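Local coordinates for protein G/U mismatch-specific DNA glycosylase (Deinococcus radiodurans, PDB 2C2Q) that belongs to the uracil-DNA glycosylase superfamily and carries the alpha/beta fold of these DNA glycosylases, with a mixed beta-sheet flanked by helices, at residues 26-32 / 115-121; 138-142 / 154-158; 48-53 / 160-165; 43-47 / 69-73; 59-63 / 177-181. The protein carries 1 engineered substitution. One frame throughout, in Å; residues are numbered along the deposited sequence.

Contact 1. Residues 26-32 / 115-121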
# COMPACT_ATOMS: atom_id res chain seq x y z
N LEU A 26 -10.97 6.60 -4.55
CA LEU A 26 -10.33 5.32 -4.80
C LEU A 26 -10.93 4.24 -3.91
O LEU A 26 -11.31 4.53 -2.80
CB LEU A 26 -8.81 5.36 -4.52
CG LEU A 26 -7.99 6.19 -5.57
CD1 LEU A 26 -6.60 6.38 -4.90
CD2 LEU A 26 -7.83 5.50 -6.85
N THR A 27 -10.96 3.05 -4.46
CA THR A 27 -11.38 1.86 -3.68
C THR A 27 -10.30 1.40 -2.68
O THR A 27 -10.61 0.99 -1.52
CB THR A 27 -11.81 0.72 -4.62
OG1 THR A 27 -12.85 1.19 -5.53
CG2 THR A 27 -12.51 -0.35 -3.77
N LEU A 28 -9.05 1.46 -3.07
CA LEU A 28 -8.04 0.81 -2.29
C LEU A 28 -6.71 1.56 -2.48
O LEU A 28 -6.28 1.73 -3.62
CB LEU A 28 -7.85 -0.63 -2.80
CG LEU A 28 -6.55 -1.41 -2.37
CD1 LEU A 28 -6.50 -1.54 -0.83
CD2 LEU A 28 -6.45 -2.77 -3.07
N VAL A 29 -6.09 1.94 -1.38
CA VAL A 29 -4.70 2.40 -1.46
C VAL A 29 -3.80 1.40 -0.73
O VAL A 29 -4.02 1.08 0.45
CB VAL A 29 -4.58 3.78 -0.80
CG1 VAL A 29 -3.10 4.22 -0.61
CG2 VAL A 29 -5.42 4.84 -1.57
N LEU A 30 -2.75 0.99 -1.43
CA LEU A 30 -1.78 -0.04 -0.96
C LEU A 30 -0.55 0.73 -0.48
O LEU A 30 0.04 1.51 -1.25
CB LEU A 30 -1.41 -1.01 -2.06
CG LEU A 30 -2.61 -1.93 -2.38
CD1 LEU A 30 -2.62 -2.22 -3.91
CD2 LEU A 30 -2.53 -3.21 -1.42
N VAL A 31 -0.23 0.55 0.79
CA VAL A 31 0.81 1.35 1.45
C VAL A 31 2.01 0.47 1.87
O VAL A 31 1.84 -0.50 2.67
CB VAL A 31 0.26 2.02 2.71
CG1 VAL A 31 1.38 2.87 3.37
CG2 VAL A 31 -1.02 2.86 2.40
N GLY A 32 3.19 0.72 1.31
CA GLY A 32 4.36 -0.06 1.69
C GLY A 32 5.17 0.61 2.80
O GLY A 32 4.76 1.65 3.32
N PRO A 115 -9.94 7.05 0.66
CA PRO A 115 -10.10 5.79 -0.10
C PRO A 115 -11.00 4.80 0.69
O PRO A 115 -11.08 4.93 1.93
CB PRO A 115 -8.66 5.25 -0.17
CG PRO A 115 -8.01 5.82 1.08
CD PRO A 115 -8.59 7.24 1.20
N ARG A 116 -11.64 3.85 0.02
CA ARG A 116 -12.53 2.90 0.74
C ARG A 116 -11.71 1.95 1.64
O ARG A 116 -12.19 1.54 2.71
CB ARG A 116 -13.41 2.11 -0.22
CG ARG A 116 -14.50 2.97 -0.99
CD ARG A 116 -15.34 3.92 -0.10
NE ARG A 116 -15.82 3.27 1.10
CZ ARG A 116 -16.89 2.47 1.15
NH1 ARG A 116 -17.62 2.23 0.03
NH2 ARG A 116 -17.21 1.88 2.31
N ILE A 117 -10.49 1.62 1.18
CA ILE A 117 -9.63 0.69 1.92
C ILE A 117 -8.22 1.24 1.92
O ILE A 117 -7.79 1.79 0.89
CB ILE A 117 -9.61 -0.71 1.30
CG1 ILE A 117 -11.06 -1.30 1.21
CG2 ILE A 117 -8.68 -1.60 2.14
CD1 ILE A 117 -11.14 -2.40 0.21
N VAL A 118 -7.56 1.18 3.08
CA VAL A 118 -6.08 1.33 3.12
C VAL A 118 -5.52 -0.04 3.50
O VAL A 118 -5.87 -0.56 4.56
CB VAL A 118 -5.66 2.43 4.14
CG1 VAL A 118 -4.07 2.45 4.32
CG2 VAL A 118 -6.11 3.76 3.60
N ALA A 119 -4.67 -0.63 2.65
CA ALA A 119 -4.14 -1.98 2.95
C ALA A 119 -2.61 -1.85 3.03
O ALA A 119 -1.98 -1.44 2.06
CB ALA A 119 -4.55 -3.01 1.91
N PHE A 120 -2.06 -2.05 4.22
CA PHE A 120 -0.60 -2.10 4.39
C PHE A 120 -0.07 -3.37 3.76
O PHE A 120 -0.62 -4.47 3.97
CB PHE A 120 -0.19 -2.02 5.87
CG PHE A 120 -0.56 -0.70 6.48
CD1 PHE A 120 0.33 0.38 6.37
CD2 PHE A 120 -1.83 -0.49 7.02
CE1 PHE A 120 0.02 1.64 6.86
CE2 PHE A 120 -2.14 0.80 7.52
CZ PHE A 120 -1.22 1.83 7.44
N THR A 121 0.95 -3.23 2.93
CA THR A 121 1.52 -4.42 2.23
C THR A 121 2.59 -5.14 3.04
O THR A 121 3.31 -5.98 2.52
CB THR A 121 2.09 -4.02 0.84
OG1 THR A 121 3.18 -3.07 1.04
CG2 THR A 121 0.98 -3.26 0.03

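Contact 2. Residues 138-142 / 154-158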
# COMPACT_ATOMS: atom_id res chain seq x y z
N PRO A 138 -2.91 -9.27 13.09
CA PRO A 138 -3.32 -10.33 12.18
C PRO A 138 -3.32 -9.81 10.74
O PRO A 138 -3.37 -8.60 10.55
CB PRO A 138 -4.75 -10.66 12.65
CG PRO A 138 -5.26 -9.32 13.14
CD PRO A 138 -4.06 -8.70 13.83
N TYR A 139 -3.23 -10.70 9.76
CA TYR A 139 -3.45 -10.38 8.36
C TYR A 139 -4.95 -10.24 8.08
O TYR A 139 -5.78 -10.90 8.72
CB TYR A 139 -2.89 -11.49 7.50
CG TYR A 139 -1.38 -11.54 7.52
CD1 TYR A 139 -0.63 -10.43 7.16
CD2 TYR A 139 -0.69 -12.70 7.95
CE1 TYR A 139 0.76 -10.45 7.17
CE2 TYR A 139 0.71 -12.74 7.96
CZ TYR A 139 1.43 -11.60 7.55
OH TYR A 139 2.79 -11.59 7.56
N GLY A 140 -5.31 -9.40 7.11
CA GLY A 140 -6.72 -9.17 6.77
C GLY A 140 -7.26 -7.87 7.34
O GLY A 140 -6.51 -6.99 7.81
N PRO A 141 -8.60 -7.73 7.36
CA PRO A 141 -9.18 -6.51 7.83
C PRO A 141 -8.87 -6.35 9.26
O PRO A 141 -8.81 -7.35 9.99
CB PRO A 141 -10.70 -6.69 7.66
CG PRO A 141 -10.89 -7.87 6.95
CD PRO A 141 -9.61 -8.71 6.94
N GLN A 142 -8.67 -5.13 9.67
CA GLN A 142 -8.42 -4.84 11.05
C GLN A 142 -9.70 -4.30 11.67
O GLN A 142 -10.53 -3.73 10.96
CB GLN A 142 -7.31 -3.83 11.17
CG GLN A 142 -6.04 -4.25 10.41
CD GLN A 142 -5.30 -5.42 11.11
OE1 GLN A 142 -4.81 -5.27 12.24
NE2 GLN A 142 -5.22 -6.55 10.44
N LEU A 154 -9.21 -0.86 7.07
CA LEU A 154 -7.74 -0.94 7.18
C LEU A 154 -7.37 -2.41 7.15
O LEU A 154 -8.00 -3.25 7.81
CB LEU A 154 -7.32 -0.29 8.47
CG LEU A 154 -5.94 0.26 8.84
CD1 LEU A 154 -6.18 1.10 10.05
CD2 LEU A 154 -4.91 -0.85 9.13
N TRP A 155 -6.34 -2.76 6.37
CA TRP A 155 -6.02 -4.16 6.12
C TRP A 155 -4.53 -4.27 6.28
O TRP A 155 -3.78 -3.28 6.08
CB TRP A 155 -6.39 -4.58 4.68
CG TRP A 155 -7.89 -4.92 4.46
CD1 TRP A 155 -8.97 -4.11 4.68
CD2 TRP A 155 -8.41 -6.16 3.98
NE1 TRP A 155 -10.14 -4.76 4.33
CE2 TRP A 155 -9.84 -6.03 3.92
CE3 TRP A 155 -7.84 -7.39 3.60
CZ2 TRP A 155 -10.68 -7.08 3.49
CZ3 TRP A 155 -8.68 -8.43 3.16
CH2 TRP A 155 -10.10 -8.27 3.14
N VAL A 156 -4.09 -5.48 6.63
CA VAL A 156 -2.65 -5.75 6.77
C VAL A 156 -2.36 -6.99 5.96
O VAL A 156 -3.13 -7.98 6.02
CB VAL A 156 -2.22 -5.91 8.25
CG1 VAL A 156 -0.75 -6.34 8.37
CG2 VAL A 156 -2.41 -4.58 9.05
N LEU A 157 -1.33 -6.93 5.11
CA LEU A 157 -1.12 -8.00 4.15
C LEU A 157 0.25 -8.60 4.32
O LEU A 157 1.14 -7.91 4.77
CB LEU A 157 -1.28 -7.54 2.70
CG LEU A 157 -2.62 -6.83 2.39
CD1 LEU A 157 -2.50 -6.11 0.98
CD2 LEU A 157 -3.75 -7.78 2.37
N PRO A 158 0.41 -9.90 3.98
CA PRO A 158 1.75 -10.54 4.03
C PRO A 158 2.65 -9.88 3.02
O PRO A 158 2.26 -9.71 1.86
CB PRO A 158 1.46 -12.01 3.64
CG PRO A 158 -0.02 -12.23 4.02
CD PRO A 158 -0.63 -10.86 3.57
O HOH W 1 -10.85 -1.48 9.31

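Contact 3. Residues 48-53 / 160-165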
# COMPACT_ATOMS: atom_id res chain seq x y z
N ASN A 48 11.65 -4.54 -7.70
CA ASN A 48 12.55 -5.70 -7.58
C ASN A 48 11.83 -6.84 -8.28
O ASN A 48 10.69 -7.16 -7.98
CB ASN A 48 12.82 -6.03 -6.13
CG ASN A 48 13.69 -7.27 -5.96
OD1 ASN A 48 13.57 -8.22 -6.74
ND2 ASN A 48 14.55 -7.27 -4.97
N PRO A 49 12.49 -7.40 -9.29
CA PRO A 49 11.81 -8.36 -10.15
C PRO A 49 11.36 -9.62 -9.39
O PRO A 49 10.49 -10.31 -9.89
CB PRO A 49 12.87 -8.73 -11.18
CG PRO A 49 13.88 -7.65 -11.11
CD PRO A 49 13.89 -7.14 -9.68
N GLU A 50 11.92 -9.92 -8.22
CA GLU A 50 11.51 -11.08 -7.39
C GLU A 50 10.41 -10.72 -6.36
O GLU A 50 9.95 -11.58 -5.58
CB GLU A 50 12.70 -11.68 -6.68
CG GLU A 50 13.74 -12.21 -7.66
CD GLU A 50 14.87 -12.93 -6.95
OE1 GLU A 50 15.60 -12.28 -6.17
OE2 GLU A 50 15.03 -14.16 -7.18
N ASN A 51 10.07 -9.42 -6.27
CA ASN A 51 9.00 -9.00 -5.40
C ASN A 51 7.69 -9.46 -6.05
O ASN A 51 7.50 -9.22 -7.24
CB ASN A 51 8.99 -7.45 -5.22
CG ASN A 51 8.02 -7.04 -4.13
OD1 ASN A 51 6.81 -7.28 -4.26
ND2 ASN A 51 8.53 -6.49 -3.01
N LYS A 52 6.80 -10.11 -5.28
CA LYS A 52 5.58 -10.76 -5.85
C LYS A 52 4.39 -9.79 -6.02
O LYS A 52 3.32 -10.19 -6.44
CB LYS A 52 5.07 -11.91 -4.93
CG LYS A 52 6.10 -12.96 -4.60
CD LYS A 52 5.42 -14.15 -3.84
CE LYS A 52 5.97 -14.18 -2.44
NZ LYS A 52 7.39 -14.55 -2.43
N PHE A 53 4.57 -8.48 -5.69
CA PHE A 53 3.42 -7.59 -5.65
C PHE A 53 2.62 -7.55 -6.98
O PHE A 53 1.38 -7.72 -6.94
CB PHE A 53 3.93 -6.18 -5.36
CG PHE A 53 2.84 -5.14 -5.25
CD1 PHE A 53 2.13 -4.93 -4.07
CD2 PHE A 53 2.59 -4.28 -6.35
CE1 PHE A 53 1.15 -3.91 -4.00
CE2 PHE A 53 1.60 -3.29 -6.26
CZ PHE A 53 0.89 -3.12 -5.12
N THR A 160 5.16 -9.10 0.09
CA THR A 160 5.50 -9.73 -1.18
C THR A 160 7.01 -9.66 -1.43
O THR A 160 7.46 -10.02 -2.50
CB THR A 160 4.73 -9.08 -2.33
OG1 THR A 160 4.98 -7.66 -2.30
CG2 THR A 160 3.19 -9.25 -2.14
N SER A 161 7.77 -9.15 -0.46
CA SER A 161 9.20 -9.03 -0.62
C SER A 161 9.87 -10.42 -0.64
O SER A 161 9.32 -11.35 -0.01
CB SER A 161 9.72 -8.09 0.44
OG SER A 161 10.66 -8.77 1.23
N PRO A 162 10.97 -10.58 -1.39
CA PRO A 162 11.58 -11.90 -1.60
C PRO A 162 11.97 -12.57 -0.29
O PRO A 162 11.76 -13.79 -0.16
CB PRO A 162 12.80 -11.60 -2.49
CG PRO A 162 12.53 -10.31 -3.11
CD PRO A 162 11.68 -9.51 -2.13
N LEU A 163 12.45 -11.78 0.67
CA LEU A 163 12.76 -12.20 2.05
C LEU A 163 11.55 -12.78 2.82
O LEU A 163 11.67 -13.10 4.03
CB LEU A 163 13.27 -10.98 2.84
CG LEU A 163 14.74 -10.52 2.85
CD1 LEU A 163 14.80 -9.02 2.60
CD2 LEU A 163 15.48 -10.85 4.17
N GLY A 164 10.38 -12.86 2.18
CA GLY A 164 9.17 -13.28 2.89
C GLY A 164 8.43 -14.40 2.20
O GLY A 164 7.31 -14.69 2.58
N HIS A 165 9.05 -15.02 1.19
CA HIS A 165 8.44 -16.05 0.32
C HIS A 165 7.82 -17.19 1.18
O HIS A 165 6.71 -17.67 0.91
CB HIS A 165 9.51 -16.55 -0.68
CG HIS A 165 9.03 -17.58 -1.67
ND1 HIS A 165 8.48 -17.24 -2.89
CD2 HIS A 165 9.07 -18.93 -1.64
CE1 HIS A 165 8.17 -18.34 -3.56
NE2 HIS A 165 8.52 -19.38 -2.82
O HOH W 2 7.04 -12.71 0.12

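Contact 4. Residues 43-47 / 69-73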
# COMPACT_ATOMS: atom_id res chain seq x y z
N ARG A 43 12.21 4.81 -10.15
CA ARG A 43 11.11 5.74 -9.92
C ARG A 43 9.78 4.98 -10.13
O ARG A 43 8.91 5.40 -10.89
CB ARG A 43 11.20 6.99 -10.86
CG ARG A 43 12.33 7.94 -10.38
CD ARG A 43 12.39 9.20 -11.23
NE ARG A 43 13.67 9.89 -11.13
CZ ARG A 43 14.06 10.91 -11.92
NH1 ARG A 43 13.27 11.37 -12.88
NH2 ARG A 43 15.26 11.46 -11.76
N ALA A 44 9.62 3.85 -9.45
CA ALA A 44 8.39 3.04 -9.59
C ALA A 44 8.10 2.37 -8.22
O ALA A 44 8.71 2.75 -7.19
CB ALA A 44 8.57 2.00 -10.74
N TYR A 45 7.17 1.40 -8.20
CA TYR A 45 6.84 0.68 -6.96
C TYR A 45 7.11 -0.78 -7.19
O TYR A 45 6.85 -1.24 -8.30
CB TYR A 45 5.37 0.87 -6.59
CG TYR A 45 5.05 2.23 -5.96
CD1 TYR A 45 4.85 2.37 -4.57
CD2 TYR A 45 4.97 3.37 -6.78
CE1 TYR A 45 4.52 3.67 -4.01
CE2 TYR A 45 4.67 4.63 -6.23
CZ TYR A 45 4.45 4.75 -4.85
OH TYR A 45 4.12 5.99 -4.31
N TYR A 46 7.53 -1.46 -6.11
CA TYR A 46 7.75 -2.94 -6.06
C TYR A 46 8.44 -3.39 -7.34
O TYR A 46 7.95 -4.32 -8.05
CB TYR A 46 6.39 -3.63 -5.87
CG TYR A 46 5.66 -3.13 -4.65
CD1 TYR A 46 6.03 -3.54 -3.34
CD2 TYR A 46 4.62 -2.22 -4.79
CE1 TYR A 46 5.38 -3.03 -2.23
CE2 TYR A 46 3.94 -1.70 -3.69
CZ TYR A 46 4.32 -2.09 -2.39
OH TYR A 46 3.70 -1.61 -1.27
N ALA A 47 9.56 -2.70 -7.66
CA ALA A 47 10.27 -2.90 -8.91
C ALA A 47 11.31 -4.04 -8.88
O ALA A 47 11.84 -4.40 -9.95
CB ALA A 47 10.92 -1.56 -9.41
N PRO A 69 6.37 -2.62 -13.32
CA PRO A 69 6.53 -1.57 -12.31
C PRO A 69 6.30 -0.13 -12.85
O PRO A 69 5.68 0.70 -12.14
CB PRO A 69 7.94 -1.82 -11.75
CG PRO A 69 8.05 -3.40 -11.82
CD PRO A 69 7.47 -3.63 -13.22
N GLN A 70 6.72 0.12 -14.09
CA GLN A 70 6.62 1.49 -14.63
C GLN A 70 5.18 1.93 -14.94
O GLN A 70 4.92 3.10 -15.21
CB GLN A 70 7.56 1.67 -15.84
CG GLN A 70 9.11 1.85 -15.40
CD GLN A 70 10.10 1.84 -16.60
OE1 GLN A 70 10.45 2.93 -17.15
NE2 GLN A 70 10.55 0.64 -17.02
N GLU A 71 4.26 0.95 -14.92
CA GLU A 71 2.84 1.21 -15.13
C GLU A 71 2.09 1.56 -13.85
O GLU A 71 0.87 1.72 -13.87
CB GLU A 71 2.23 0.00 -15.86
CG GLU A 71 2.56 -0.00 -17.37
CD GLU A 71 2.13 -1.29 -18.07
OE1 GLU A 71 1.99 -2.31 -17.39
OE2 GLU A 71 1.93 -1.26 -19.33
N TYR A 72 2.83 1.73 -12.74
CA TYR A 72 2.18 1.85 -11.45
C TYR A 72 1.12 2.96 -11.36
O TYR A 72 0.10 2.85 -10.64
CB TYR A 72 3.24 2.03 -10.37
CG TYR A 72 3.89 3.40 -10.42
CD1 TYR A 72 3.41 4.41 -9.57
CD2 TYR A 72 4.97 3.67 -11.30
CE1 TYR A 72 3.97 5.73 -9.59
CE2 TYR A 72 5.56 4.98 -11.34
CZ TYR A 72 5.05 5.98 -10.47
OH TYR A 72 5.60 7.26 -10.47
N ALA A 73 1.38 4.08 -12.05
CA ALA A 73 0.47 5.21 -12.00
C ALA A 73 -0.87 5.02 -12.68
O ALA A 73 -1.76 5.86 -12.52
CB ALA A 73 1.16 6.56 -12.49
O HOH W 3 7.74 7.76 -11.70

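Contact 5. Residues 59-63 / 177-181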
# COMPACT_ATOMS: atom_id res chain seq x y z
N ALA A 59 -3.01 -11.98 -9.93
CA ALA A 59 -3.47 -13.31 -9.44
C ALA A 59 -4.83 -13.19 -8.78
O ALA A 59 -5.70 -14.08 -8.98
CB ALA A 59 -2.48 -13.91 -8.43
N VAL A 60 -5.02 -12.14 -7.98
CA VAL A 60 -6.21 -11.94 -7.15
C VAL A 60 -7.30 -11.06 -7.76
O VAL A 60 -8.30 -10.75 -7.11
CB VAL A 60 -5.89 -11.52 -5.68
CG1 VAL A 60 -4.86 -12.47 -5.04
CG2 VAL A 60 -5.36 -10.04 -5.56
N GLY A 61 -7.04 -10.69 -9.02
CA GLY A 61 -7.92 -9.89 -9.89
C GLY A 61 -8.11 -8.47 -9.38
O GLY A 61 -9.18 -7.91 -9.50
N LEU A 62 -7.10 -7.90 -8.73
CA LEU A 62 -7.12 -6.43 -8.46
C LEU A 62 -6.82 -5.71 -9.75
O LEU A 62 -7.32 -4.58 -10.00
CB LEU A 62 -6.12 -6.07 -7.35
CG LEU A 62 -6.55 -6.43 -5.94
CD1 LEU A 62 -5.42 -6.37 -4.90
CD2 LEU A 62 -7.76 -5.56 -5.53
N THR A 63 -6.00 -6.34 -10.60
CA THR A 63 -5.77 -5.88 -11.96
C THR A 63 -6.02 -7.03 -12.97
O THR A 63 -5.83 -8.21 -12.63
CB THR A 63 -4.33 -5.29 -12.14
OG1 THR A 63 -3.30 -6.31 -12.09
CG2 THR A 63 -4.02 -4.27 -11.03
N GLY A 177 -8.87 -8.71 -2.73
CA GLY A 177 -9.32 -8.72 -4.13
C GLY A 177 -10.85 -8.86 -4.22
O GLY A 177 -11.53 -8.17 -4.99
N ASP A 178 -11.37 -9.76 -3.41
CA ASP A 178 -12.81 -10.08 -3.40
C ASP A 178 -13.58 -8.91 -2.85
O ASP A 178 -14.65 -8.57 -3.38
CB ASP A 178 -13.01 -11.22 -2.42
CG ASP A 178 -12.58 -12.55 -2.99
OD1 ASP A 178 -12.26 -12.67 -4.22
OD2 ASP A 178 -12.55 -13.53 -2.24
N ARG A 179 -13.04 -8.34 -1.77
CA ARG A 179 -13.61 -7.14 -1.12
C ARG A 179 -13.66 -5.91 -2.04
O ARG A 179 -14.66 -5.16 -2.03
CB ARG A 179 -12.85 -6.79 0.15
CG ARG A 179 -13.45 -5.56 0.87
CD ARG A 179 -14.90 -5.78 1.34
NE ARG A 179 -15.40 -4.63 2.05
CZ ARG A 179 -16.66 -4.18 1.94
NH1 ARG A 179 -17.54 -4.83 1.18
NH2 ARG A 179 -17.02 -3.10 2.61
N VAL A 180 -12.61 -5.71 -2.84
CA VAL A 180 -12.58 -4.64 -3.84
C VAL A 180 -13.63 -4.91 -4.94
O VAL A 180 -14.40 -4.00 -5.32
CB VAL A 180 -11.14 -4.44 -4.42
CG1 VAL A 180 -11.16 -3.60 -5.70
CG2 VAL A 180 -10.27 -3.84 -3.36
N ARG A 181 -13.66 -6.15 -5.45
CA ARG A 181 -14.71 -6.58 -6.39
C ARG A 181 -16.12 -6.31 -5.84
O ARG A 181 -16.98 -5.79 -6.54
CB ARG A 181 -14.52 -8.09 -6.59
CG ARG A 181 -15.20 -8.73 -7.78
CD ARG A 181 -14.46 -10.06 -8.17
NE ARG A 181 -13.03 -9.79 -8.44
CZ ARG A 181 -11.97 -10.24 -7.72
NH1 ARG A 181 -12.09 -11.05 -6.66
NH2 ARG A 181 -10.74 -9.86 -8.09
O HOH W 4 -10.49 -7.05 -7.30

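Contact 1. Residues 26-32 / 115-121
Strands 28-32 and 117-120 are parallel neighbours in the mixed beta-sheet of the alpha/beta fold of the uracil-DNA glycosylase superfamily. Their axes approach to 4.7 Å and cross at -21°. Backbone hydrogen bonds hold them in register. Val29 N donates to Ile117 O and Val31 N to Ala119 O. In return, Ala119 N donates to Val29 O and Thr121 N to Val31 O. At the N-terminal end, Arg116 N donates to Leu26 O at 2.9 Å, and Ile117 N, at the start of its strand, makes a weak bond to Thr27 O. CA-H...O contacts, such as Leu30 CA to Ala119 O at 3.3 Å, fill the spaces between.

Apolar packing occupies both faces. Leu28, Leu30, Ile117 and Ala119 share one face, where helix 171-188 lies against Leu28, Ile117 and Ala119. Val29, Val31, Val118 and Phe120 share the other. There Val31 CG2 lies 3.6 Å from Val118 CG1, and Val31 CG1 lies 3.9 Å from Phe120 CE1.

Contact 2. Residues 138-142 / 154-158
Pro138 enters the hairpin with its carbonyl oxygen 3.7 Å from Val156 CB. The ring of Tyr139 then leans over the end of the other segment. Pro158 CG sits over its face, 3.6 Å from the centroid, in a CH-pi contact. Lys123 adds a cation-pi contact to the same ring. Gly140 pairs with Val156 as an antiparallel hydrogen-bonded pair. Gly140 N donates to Val156 O at 2.8 Å, and Val156 N donates to Gly140 O at 3.1 Å. The positive phi of Gly140 would jam a side chain against the preceding carbonyl. Pro141 faces Trp155 in a non-hydrogen-bonded pair. Pro141 CD lies over the six-membered ring of Trp155, 3.7 Å from the centroid, a second CH-pi contact. Gln142 N donates to Leu154 O at 2.7 Å, and water 1 bridges Gln142 O and Leu154 N. The Gln142 side chain folds back, so that NE2 binds Pro138 O and Gly140 O. Strand 140-141 is an edge of the sheet within this chain, beside strand 153-156. In that non-hydrogen-bonded pair the Pro141 backbone makes no bond to Trp155. The proline makes a CH-pi contact with the indole instead, and offers no N-H at this edge.

Contact 3. Residues 48-53 / 160-165
One side-chain oxygen serves two donors here: Asn51 OD1 accepts from Thr160 OG1 at 2.7 Å and from Phe53 N at 2.9 Å. The second is a capping bond at the start of helix 53-59, so Thr160 is tied directly to the cap. The backbone adds a link one residue on, where Lys52 N donates to Thr160 O at 2.9 Å. Asn51 CA also approaches Thr160 O at 3.4 Å in a CA-H...O contact. Just upstream, Asn48 to Asn51 form a type I beta turn, closed by Asn51 N to Asn48 O. Asn48 OD1 accepts from Glu50 N, which makes an Asx turn.

Segment 160-165 belongs to the loop between strand 153-156 and helix 171-188. Its Ser161-Pro162-Leu163 sequence and its place after the last parallel strand are consistent with the leucine loop of the uracil-DNA glycosylase superfamily.

Pro162 CG packs on Glu50 CB at 3.8 Å. The long side chain of Lys52 passes Thr160, with the two CB atoms 3.9 Å apart, and ends at His165. Lys52 NZ donates to His165 ND1 at 2.9 Å, near the plane of the imidazole. Water 2 donates to Ser161 O at 2.7 Å and accepts a weak bond from Lys52 NZ at 3.2 Å.

Contact 4. Residues 43-47 / 69-73
Arg43 leaves helix 37-42 with positive phi, closing it with a Schellman motif. The chain then runs on without regular structure past the 3-10 turn at 69-73. No direct hydrogen bond joins the two segments. The nearest CA pairs are Ala47 with Pro69 at 5.2 Å and Ala44 with Gln70 at 5.6 Å. Pro69 fits between two alanines: its CB is 4.0 Å from Ala44 CB and 3.8 Å from Ala47 CB. The rings of Tyr45 and Tyr72 meet obliquely, with planes at 47° and Tyr45 CD2 3.4 Å from Tyr72 CD1. Water 3 links Arg43 O, at 2.8 Å, to Tyr72 OH, at 2.5 Å. The tyrosines of 43-47 are anchored beyond this contact, Tyr45 OH on Pro19 O and Tyr46 OH on Thr121 OG1. The Tyr45 side chain also lies about 3 Å from a bound acetate, probably from the crystallisation liquor. The acetate may mark a pocket near the C-terminal end of strand 28-32, the side of the sheet where superfamily relatives keep their active-site loops.

Contact 5. Residues 59-63 / 177-181
This is a helix-end contact: the turn that closes helix 53-59 docks on the side of the C-terminal helix 171-188. The turn is a Schellman motif, with Gly61 at positive phi. It leaves the carbonyl groups of Val60 and Gly61 pointing at the other helix. Arg181 collects both. Its NH2 donates to Val60 O at 2.8 Å and to Gly61 O at 2.9 Å, both near the plane of the guanidinium. A positive charge at the C-terminal end of a helix suits the helix dipole. The other terminal nitrogen, Arg181 NH1, forms a salt bridge with Asp178 OD1 at 2.9 Å, one turn back along its own helix. Gln174 also binds that oxygen.

Two glycines let the backbones come close. A side chain on Gly177 would collide with Val60 O, and one on Gly61 would collide with Arg181 NH2. With both bare, Leu62 CA and Gly177 CA are 5.4 Å apart. Beneath the polar layer, Leu62 CD2 packs on Gly177 CA at 3.8 Å and on Val180 CB at 3.7 Å. Leu62 and Val180 both also touch Leu28 of strand 28-32, so this small apolar patch joins the core beside the sheet. Water 4 completes the contact by donating to Gly61 O at 2.7 Å and to Gly177 O at 2.8 Å.

How the contacts relate
Contact 1 lies at the middle of the fold, about 5 Å from the centre of the chain. Contact 2 follows it along the chain and extends the same sheet through neighbouring strands 117-120 and 153-156; their centres are 11 Å apart. Contact 5 sets helix 171-188 and the end of helix 53-59 beside the sheet, its centre 12 Å from that of contact 1. Contact 4 is nested in the loop that contact 1 closes, and Tyr46 OH reaches Thr121 OG1 there. Tyr46 also stacks on Phe53 of contact 3. Contacts 3 and 5 each cross contact 1 along the chain, so distant parts of the sequence are tied around one sheet.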